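Local atomic coordinates of fatty acid multifunctional protein (atmfp2) (Arabidopsis thaliana, PDB entry 2WTB), a protein that carries out the enoyl-CoA hydratase and 3-hydroxyacyl-CoA dehydrogenase steps of peroxisomal fatty acid beta-oxidation during seed germination. Residues A197-W200 with A201-V205; D385-S388 with F389-V392. All coordinates share one frame; numbering follows the deposited sequence.

Contact 1: A197-W200 with A201-V205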
loop_
_atom_site.group_PDB
_atom_site.type_symbol
_atom_site.label_atom_id
_atom_site.label_comp_id
_atom_site.label_asym_id
_atom_site.label_seq_id
_atom_site.Cartn_x
_atom_site.Cartn_y
_atom_site.Cartn_z
ATOM N N ALA A 197 2.988 9.543 35.152
ATOM C CA ALA A 197 2.791 10.845 34.523
ATOM C C ALA A 197 2.380 11.923 35.523
ATOM O O ALA A 197 2.924 13.030 35.503
ATOM C CB ALA A 197 1.781 10.749 33.387
ATOM N N ARG A 198 1.427 11.607 36.396
ATOM C CA ARG A 198 0.977 12.580 37.389
ATOM C C ARG A 198 2.066 12.866 38.428
ATOM O O ARG A 198 2.178 13.985 38.928
ATOM C CB ARG A 198 -0.336 12.147 38.060
ATOM C CG ARG A 198 -0.234 10.901 38.918
ATOM C CD ARG A 198 -1.424 10.767 39.864
ATOM N NE ARG A 198 -2.679 10.503 39.165
ATOM C CZ ARG A 198 -3.740 11.305 39.199
ATOM N NH1 ARG A 198 -3.705 12.429 39.903
ATOM N NH2 ARG A 198 -4.841 10.981 38.534
ATOM N N ARG A 199 2.871 11.856 38.743
ATOM C CA ARG A 199 4.021 12.047 39.616
ATOM C C ARG A 199 5.043 12.955 38.935
ATOM O O ARG A 199 5.647 13.823 39.570
ATOM C CB ARG A 199 4.669 10.704 39.954
ATOM C CG ARG A 199 5.883 10.818 40.864
ATOM C CD ARG A 199 6.663 9.510 40.937
ATOM N NE ARG A 199 7.337 9.206 39.678
ATOM C CZ ARG A 199 8.521 9.698 39.326
ATOM N NH1 ARG A 199 9.167 10.521 40.140
ATOM N NH2 ARG A 199 9.060 9.368 38.159
ATOM N N TRP A 200 5.230 12.747 37.636
ATOM C CA TRP A 200 6.153 13.558 36.853
ATOM C C TRP A 200 5.662 15.002 36.799
ATOM O O TRP A 200 6.445 15.940 36.952
ATOM C CB TRP A 200 6.289 12.986 35.439
ATOM C CG TRP A 200 7.502 13.468 34.698
ATOM C CD1 TRP A 200 7.681 14.696 34.128
ATOM C CD2 TRP A 200 8.700 12.726 34.433
ATOM N NE1 TRP A 200 8.918 14.766 33.534
ATOM C CE2 TRP A 200 9.563 13.570 33.707
ATOM C CE3 TRP A 200 9.128 11.433 34.747
ATOM C CZ2 TRP A 200 10.829 13.163 33.289
ATOM C CZ3 TRP A 200 10.388 11.029 34.329
ATOM C CH2 TRP A 200 11.221 11.891 33.607
ATOM N N ALA A 201 4.359 15.170 36.594
ATOM C CA ALA A 201 3.756 16.495 36.483
ATOM C C ALA A 201 3.959 17.342 37.737
ATOM O O ALA A 201 4.244 18.535 37.647
ATOM C CB ALA A 201 2.279 16.376 36.155
ATOM N N LEU A 202 3.810 16.726 38.906
ATOM C CA LEU A 202 3.996 17.446 40.163
ATOM C C LEU A 202 5.474 17.640 40.484
ATOM O O LEU A 202 5.836 18.518 41.263
ATOM C CB LEU A 202 3.276 16.747 41.321
ATOM C CG LEU A 202 1.747 16.830 41.310
ATOM C CD1 LEU A 202 1.184 16.500 42.683
ATOM C CD2 LEU A 202 1.292 18.211 40.876
ATOM N N ASP A 203 6.324 16.813 39.883
ATOM C CA ASP A 203 7.765 17.005 39.982
ATOM C C ASP A 203 8.158 18.331 39.333
ATOM O O ASP A 203 8.971 19.083 39.870
ATOM C CB ASP A 203 8.514 15.850 39.312
ATOM C CG ASP A 203 8.719 14.667 40.241
ATOM O OD1 ASP A 203 8.629 14.852 41.473
ATOM O OD2 ASP A 203 8.984 13.553 39.738
ATOM N N ILE A 204 7.570 18.609 38.175
ATOM C CA ILE A 204 7.839 19.846 37.453
ATOM C C ILE A 204 7.340 21.052 38.242
ATOM O O ILE A 204 8.043 22.051 38.375
ATOM C CB ILE A 204 7.183 19.838 36.062
ATOM C CG1 ILE A 204 7.774 18.722 35.198
ATOM C CG2 ILE A 204 7.346 21.188 35.385
ATOM C CD1 ILE A 204 7.089 18.565 33.851
ATOM N N VAL A 205 6.123 20.950 38.764
ATOM C CA VAL A 205 5.553 22.005 39.591
ATOM C C VAL A 205 6.435 22.286 40.805
ATOM O O VAL A 205 6.526 23.423 41.269
ATOM C CB VAL A 205 4.136 21.636 40.073
ATOM C CG1 VAL A 205 3.719 22.524 41.231
ATOM C CG2 VAL A 205 3.142 21.735 38.928
#
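R199 and D203, one turn apart on helix 193-205, meet as opposite charges without sharing a directed N-H. NH1 of R199 stands 3.1 Å from OD2 of D203, but that oxygen lies well out of the guanidinium plane, and the carboxylate plane is turned 73° against it. The arginine sets out with CG anti to the backbone N (chi1 180°) and bends at chi3, which brings its guanidinium back toward the carboxylate. The other oxygen, OD1, is taken by R208 just beyond the helix. On another flank, the indole of W200 receives I204 at its edge: CD1 of the isoleucine approaches CD1 of the tryptophan to 3.9 Å, near the ring plane. Four i to i+4 backbone bonds, from A201 N to A197 O through to I204 N to W200 O, identify an alpha-helix. Through A197, W200 and A201 the helix packs on V106 of strand 105-109, part of the main sheet in the crotonase-type hydratase/isomerase region, while K209 makes a cation-pi contact with the indole. With two arginines as partners, D203 is probably held ionised, and its link to R199 should depend on charge attraction more than on direction.

Contact 2: D385-S388 with F389-V392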
loop_
_atom_site.group_PDB
_atom_site.type_symbol
_atom_site.label_atom_id
_atom_site.label_comp_id
_atom_site.label_asym_id
_atom_site.label_seq_id
_atom_site.Cartn_x
_atom_site.Cartn_y
_atom_site.Cartn_z
ATOM N N ASP A 385 2.228 -37.905 -0.532
ATOM C CA ASP A 385 0.982 -38.655 -0.426
ATOM C C ASP A 385 -0.207 -37.726 -0.186
ATOM O O ASP A 385 -0.033 -36.531 0.052
ATOM C CB ASP A 385 1.085 -39.680 0.707
ATOM C CG ASP A 385 -0.025 -40.713 0.666
ATOM O OD1 ASP A 385 -0.686 -40.839 -0.387
ATOM O OD2 ASP A 385 -0.232 -41.403 1.686
ATOM N N TYR A 386 -1.413 -38.281 -0.250
ATOM C CA TYR A 386 -2.632 -37.505 -0.041
ATOM C C TYR A 386 -3.289 -37.799 1.305
ATOM O O TYR A 386 -4.158 -37.052 1.750
ATOM C CB TYR A 386 -3.640 -37.772 -1.160
ATOM C CG TYR A 386 -3.414 -36.969 -2.421
ATOM C CD1 TYR A 386 -3.467 -35.582 -2.402
ATOM C CD2 TYR A 386 -3.176 -37.600 -3.633
ATOM C CE1 TYR A 386 -3.271 -34.845 -3.555
ATOM C CE2 TYR A 386 -2.980 -36.873 -4.792
ATOM C CZ TYR A 386 -3.030 -35.497 -4.747
ATOM O OH TYR A 386 -2.834 -34.771 -5.900
ATOM N N GLU A 387 -2.879 -38.888 1.946
ATOM C CA GLU A 387 -3.489 -39.298 3.210
ATOM C C GLU A 387 -3.325 -38.248 4.304
ATOM O O GLU A 387 -3.985 -38.308 5.341
ATOM C CB GLU A 387 -2.923 -40.642 3.674
ATOM C CG GLU A 387 -3.402 -41.826 2.851
ATOM C CD GLU A 387 -4.914 -41.967 2.858
ATOM O OE1 GLU A 387 -5.467 -42.495 1.871
ATOM O OE2 GLU A 387 -5.551 -41.545 3.847
ATOM N N SER A 388 -2.441 -37.286 4.066
ATOM C CA SER A 388 -2.213 -36.208 5.018
ATOM C C SER A 388 -3.119 -35.015 4.722
ATOM O O SER A 388 -2.946 -33.936 5.286
ATOM C CB SER A 388 -0.744 -35.783 4.999
ATOM O OG SER A 388 -0.263 -35.683 3.670
ATOM N N PHE A 389 -4.088 -35.224 3.837
ATOM C CA PHE A 389 -5.033 -34.178 3.462
ATOM C C PHE A 389 -6.360 -34.348 4.194
ATOM O O PHE A 389 -7.265 -33.526 4.062
ATOM C CB PHE A 389 -5.273 -34.190 1.950
ATOM C CG PHE A 389 -4.141 -33.611 1.152
ATOM C CD1 PHE A 389 -2.844 -34.059 1.334
ATOM C CD2 PHE A 389 -4.379 -32.631 0.205
ATOM C CE1 PHE A 389 -1.803 -33.529 0.596
ATOM C CE2 PHE A 389 -3.345 -32.101 -0.536
ATOM C CZ PHE A 389 -2.055 -32.550 -0.341
ATOM N N ARG A 390 -6.466 -35.424 4.967
ATOM C CA ARG A 390 -7.686 -35.721 5.706
ATOM C C ARG A 390 -7.939 -34.691 6.801
ATOM O O ARG A 390 -8.956 -34.743 7.491
ATOM C CB ARG A 390 -7.597 -37.115 6.326
ATOM C CG ARG A 390 -7.288 -38.218 5.331
ATOM C CD ARG A 390 -8.427 -38.399 4.345
ATOM N NE ARG A 390 -8.247 -39.593 3.523
ATOM C CZ ARG A 390 -9.157 -40.058 2.674
ATOM N NH1 ARG A 390 -10.317 -39.431 2.533
ATOM N NH2 ARG A 390 -8.909 -41.151 1.969
ATOM N N ASP A 391 -7.011 -33.753 6.953
ATOM C CA ASP A 391 -7.070 -32.797 8.048
ATOM C C ASP A 391 -6.973 -31.357 7.550
ATOM O O ASP A 391 -7.091 -30.414 8.331
ATOM C CB ASP A 391 -5.940 -33.086 9.040
ATOM C CG ASP A 391 -6.138 -32.392 10.371
ATOM O OD1 ASP A 391 -7.297 -32.077 10.713
ATOM O OD2 ASP A 391 -5.133 -32.167 11.079
ATOM N N VAL A 392 -6.766 -31.193 6.247
ATOM C CA VAL A 392 -6.521 -29.872 5.671
ATOM C C VAL A 392 -7.795 -29.041 5.532
ATOM O O VAL A 392 -8.835 -29.545 5.111
ATOM C CB VAL A 392 -5.832 -29.974 4.297
ATOM C CG1 VAL A 392 -5.396 -28.600 3.825
ATOM C CG2 VAL A 392 -4.640 -30.910 4.374
#
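The ring of F389 meets the ring of Y386, and the phenylalanine can be followed outward atom by atom. CB lies 3.1 Å from the carbonyl oxygen O of Y386, the same oxygen that accepts the hydrogen bond from the backbone N of F389, 2.8 Å away. That donor stands well above the carbonyl plane, not on a lone pair. With CG anti to its own carbonyl carbon (chi1 -75°), the ring leans toward the tyrosine. CG and CD1 stay near the Y386 carbonyl oxygen, and CD1 also passes OG of S388 at 3.8 Å; CE1 reaches the D385 carbonyl oxygen O at 3.5 Å. CD2 and CE2 of F389 each approach CD1 of Y386 to 4.0 Å. At the tip, CZ is 3.9 Å from CD1 of Y386, which sits over the centre of the phenylalanine face. The Y386 and F389 rings thus form a T-shaped pair, tyrosine edge to phenylalanine face, with planes at 73°.

These residues form the connection between strands 380-383 and 394-397 of the Rossmann-type NAD-binding domain, and a type I beta turn from F389 to V392 leads toward the second strand. The buried ring also touches I339 of strand 338-341, A316 of strand 315-318 and L413 of helix 403-416. Were F389 replaced by an alanine, the Y386 edge would probably lose its aromatic face, with a gap opening between loop and sheet.

On the outer side E387 and R390 run side by side. NE of R390 points almost straight at OE2 of E387 (172°), yet at 3.3 Å the bond is weak, a salt bridge with exposed partners. Both side chains also touch Y416 of helix 403-416, whose ring meets that of Y386 with nearly parallel planes.

Both contacts are local and partly buried, but they belong to different catalytic regions: contact 1 to the hydratase/isomerase region, contact 2 to the NAD-binding domain, with centres about 62 Å apart and no touch. Contact 1 is regular, one helix whose inner flank rests on a sheet; contact 2 lies in a loop between two strands. Each combines an apolar pair with an acid-arginine pair. The aromatic pairing of 385-388 with 389-392 includes a buried phenylalanine, whereas 197-200 with 201-205 has an aliphatic tip at an indole edge. The salt bridges differ: a buried aspartate's oxygen lies outside the guanidinium plane in contact 1, and an exposed glutamate takes a straight but weak N-H in contact 2.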